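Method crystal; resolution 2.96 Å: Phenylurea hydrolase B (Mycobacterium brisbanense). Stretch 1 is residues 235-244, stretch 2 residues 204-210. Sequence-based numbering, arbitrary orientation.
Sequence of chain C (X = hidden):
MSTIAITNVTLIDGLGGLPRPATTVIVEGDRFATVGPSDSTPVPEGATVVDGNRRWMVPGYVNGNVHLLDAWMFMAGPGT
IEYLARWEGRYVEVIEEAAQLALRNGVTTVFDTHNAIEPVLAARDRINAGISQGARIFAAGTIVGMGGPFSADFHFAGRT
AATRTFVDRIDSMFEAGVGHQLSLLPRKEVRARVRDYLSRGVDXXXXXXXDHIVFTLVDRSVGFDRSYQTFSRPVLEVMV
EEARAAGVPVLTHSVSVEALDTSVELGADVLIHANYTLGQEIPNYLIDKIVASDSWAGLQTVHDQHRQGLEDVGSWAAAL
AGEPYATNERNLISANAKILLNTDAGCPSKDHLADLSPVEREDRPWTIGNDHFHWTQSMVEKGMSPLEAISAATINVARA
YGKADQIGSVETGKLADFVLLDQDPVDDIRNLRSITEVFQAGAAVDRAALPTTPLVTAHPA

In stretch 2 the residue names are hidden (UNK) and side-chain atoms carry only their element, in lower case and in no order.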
# COMPACT_ATOMS: atom_id res chain seq x y z
N VAL C 235 -30.37 17.57 -7.46
CA VAL C 235 -30.33 16.19 -7.97
C VAL C 235 -31.03 15.25 -7.01
O VAL C 235 -31.49 14.18 -7.41
CB VAL C 235 -28.89 15.74 -8.28
CG1 VAL C 235 -28.81 14.26 -8.67
CG2 VAL C 235 -28.35 16.58 -9.43
N LEU C 236 -31.14 15.65 -5.75
CA LEU C 236 -31.68 14.77 -4.72
C LEU C 236 -33.19 14.61 -4.76
O LEU C 236 -33.68 13.54 -4.49
CB LEU C 236 -31.22 15.27 -3.36
CG LEU C 236 -30.64 14.22 -2.42
CD1 LEU C 236 -29.85 13.23 -3.23
CD2 LEU C 236 -29.78 14.91 -1.37
N GLU C 237 -33.92 15.67 -5.09
CA GLU C 237 -35.39 15.54 -5.30
C GLU C 237 -35.69 14.79 -6.56
O GLU C 237 -36.69 14.07 -6.65
CB GLU C 237 -36.09 16.91 -5.40
CG GLU C 237 -36.76 17.39 -4.11
CD GLU C 237 -35.81 18.18 -3.24
OE1 GLU C 237 -34.59 18.06 -3.47
OE2 GLU C 237 -36.30 18.93 -2.34
N VAL C 238 -34.79 14.92 -7.54
CA VAL C 238 -35.00 14.32 -8.84
C VAL C 238 -35.12 12.82 -8.69
O VAL C 238 -35.63 12.16 -9.55
CB VAL C 238 -33.87 14.71 -9.80
CG1 VAL C 238 -33.69 13.71 -10.95
CG2 VAL C 238 -34.12 16.11 -10.34
N MET C 239 -34.61 12.28 -7.59
CA MET C 239 -34.81 10.86 -7.29
C MET C 239 -35.94 10.62 -6.31
O MET C 239 -36.54 9.54 -6.32
CB MET C 239 -33.52 10.27 -6.77
CG MET C 239 -32.34 10.72 -7.57
SD MET C 239 -30.87 10.53 -6.62
CE MET C 239 -29.67 10.48 -7.98
N VAL C 240 -36.23 11.62 -5.49
CA VAL C 240 -37.40 11.55 -4.62
C VAL C 240 -38.71 11.64 -5.42
O VAL C 240 -39.70 10.99 -5.05
CB VAL C 240 -37.36 12.62 -3.54
CG1 VAL C 240 -38.71 12.75 -2.83
CG2 VAL C 240 -36.25 12.29 -2.54
N GLU C 241 -38.71 12.43 -6.50
CA GLU C 241 -39.91 12.54 -7.36
C GLU C 241 -40.26 11.22 -7.98
O GLU C 241 -41.41 10.86 -8.10
CB GLU C 241 -39.70 13.59 -8.45
CG GLU C 241 -40.56 14.83 -8.24
CD GLU C 241 -40.03 16.08 -8.91
OE1 GLU C 241 -39.46 15.96 -10.04
OE2 GLU C 241 -40.22 17.16 -8.30
N GLU C 242 -39.23 10.61 -8.49
CA GLU C 242 -39.27 9.29 -9.10
C GLU C 242 -39.72 8.21 -8.14
O GLU C 242 -40.51 7.38 -8.47
CB GLU C 242 -37.89 8.96 -9.63
CG GLU C 242 -37.76 9.03 -11.12
CD GLU C 242 -38.25 10.31 -11.68
OE1 GLU C 242 -37.80 11.36 -11.19
OE2 GLU C 242 -39.08 10.21 -12.61
N ALA C 243 -39.16 8.26 -6.94
CA ALA C 243 -39.44 7.32 -5.87
C ALA C 243 -40.87 7.43 -5.42
O ALA C 243 -41.48 6.47 -5.00
CB ALA C 243 -38.50 7.55 -4.71
N ARG C 244 -41.35 8.67 -5.42
CA ARG C 244 -42.74 9.04 -5.13
C ARG C 244 -43.65 8.52 -6.21
O ARG C 244 -44.73 8.01 -5.91
CB ARG C 244 -42.91 10.55 -4.99
CG ARG C 244 -42.28 11.12 -3.74
CD ARG C 244 -42.75 10.44 -2.48
NE ARG C 244 -41.64 10.10 -1.57
CZ ARG C 244 -41.78 9.79 -0.29
NH1 ARG C 244 -42.98 9.73 0.27
NH2 ARG C 244 -40.74 9.48 0.44
N UNK C 204 -38.35 -0.43 -2.56
CA UNK C 204 -37.93 0.79 -1.92
C UNK C 204 -36.78 1.51 -2.59
O UNK C 204 -36.16 1.00 -3.48
s UNK C 204 -36.60 -1.34 1.20
c UNK C 204 -37.55 0.52 -0.46
c UNK C 204 -37.60 -2.34 2.20
c UNK C 204 -37.86 -0.85 0.09
N UNK C 205 -36.53 2.74 -2.17
CA UNK C 205 -35.28 3.40 -2.53
C UNK C 205 -34.49 4.03 -1.42
O UNK C 205 -34.96 4.93 -0.77
c UNK C 205 -34.36 4.63 -4.44
c UNK C 205 -34.16 3.35 -5.22
c UNK C 205 -35.55 4.48 -3.54
c UNK C 205 -34.47 5.87 -5.29
N UNK C 206 -33.23 3.62 -1.32
CA UNK C 206 -32.28 4.21 -0.42
C UNK C 206 -31.48 5.14 -1.28
O UNK C 206 -30.86 4.71 -2.20
c UNK C 206 -31.37 3.14 0.19
n UNK C 206 -28.72 2.12 4.24
c UNK C 206 -31.34 3.00 1.70
c UNK C 206 -29.96 3.09 2.29
c UNK C 206 -29.89 2.88 3.78
N UNK C 207 -31.52 6.42 -0.97
CA UNK C 207 -30.76 7.45 -1.70
C UNK C 207 -29.56 7.77 -0.87
O UNK C 207 -29.71 8.23 0.24
c UNK C 207 -30.79 9.79 -2.66
c UNK C 207 -33.78 9.57 -2.92
c UNK C 207 -31.61 8.74 -1.94
c UNK C 207 -32.83 8.40 -2.77
N UNK C 208 -28.36 7.56 -1.40
CA UNK C 208 -27.22 7.75 -0.56
C UNK C 208 -26.91 9.22 -0.63
O UNK C 208 -26.37 9.67 -1.63
c UNK C 208 -26.03 6.90 -0.99
N UNK C 209 -27.23 9.92 0.45
CA UNK C 209 -27.06 11.34 0.51
C UNK C 209 -25.61 11.66 0.86
O UNK C 209 -25.10 12.68 0.40
c UNK C 209 -27.94 13.49 1.54
c UNK C 209 -29.44 11.50 1.31
c UNK C 209 -28.02 11.96 1.55
N UNK C 210 -24.96 10.78 1.62
CA UNK C 210 -23.60 11.04 2.05
C UNK C 210 -22.66 9.87 1.79
O UNK C 210 -23.08 8.74 1.52
c UNK C 210 -23.58 11.36 3.53
o UNK C 210 -24.88 11.38 4.08

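Position 204 carries four side-chain atoms in an unbranched chain: two carbons, a sulfur, then a last carbon. A sulfur inside the chain, bonded to carbon on both sides, marks a thioether. Its CA-to-CB bond points away from the helix, and nothing on stretch 1 is touched. This is Met204.

Position 205 has four carbons, forked at the second. Its CA-to-CB bond points toward the helix. One carbon at the end of the fork lies 4.3 Å from the backbone O of Met239 and 4.4 Å from CB of Ala243. Four carbons with the fork at the second give Leu205, and the touching atom is CD2.

Position 206 has four carbons in a row ending in a nitrogen. The side chain stays out of reach of stretch 1. The terminal nitrogen is hydrogen-bonded elsewhere in the structure. This is Lys206.

Position 207 has four carbons, forked at the first, with one arm two carbons long. The short arm ends 3.6 Å from CD1 of Leu236. The tip of the long arm lies 3.7 Å from CG2 of Val240 and 3.9 Å from CB of Met239. Unequal arms on a beta-branched chain give Ile207, in rotamer m at chi1 and t at chi2.

Position 208 has a single side-chain carbon. It points away from the helix and makes no contact with it. One carbon means Ala208.

Position 209 has three carbons, one carrying the other two. One of the two ends lies 3.7 Å from CD2 of Leu236. Equal one-carbon arms on CB give Val209, and the atom in contact is CG1.

Position 210 has one carbon followed by one oxygen. It does not reach stretch 1, and its oxygen is hydrogen-bonded elsewhere in the structure. This is Ser210.

The helix and the strand run antiparallel, at 179°, and their axes come within 10.0 Å. No hydrogen bond crosses between them, so the contact is one of apolar packing. Strand alternation sets the pattern: Leu205 and Ile207 point toward the helix, while Lys206 between them stays out of reach. Ile207 is the center, packing against Leu236, Met239 and Val240. Leu236 starts sideways, but its end comes nearer and its two methyl groups reach Ile207 and Val209. Met239 points its CB toward the strand, while its end leads away. At Ala243 the small side chain accompanies the closest backbone register, 6.6 Å between CA of Ala243 and CA of Leu205. The contact buries 280 Å² in all.

Stretch 2 204-210: MLKIAVS
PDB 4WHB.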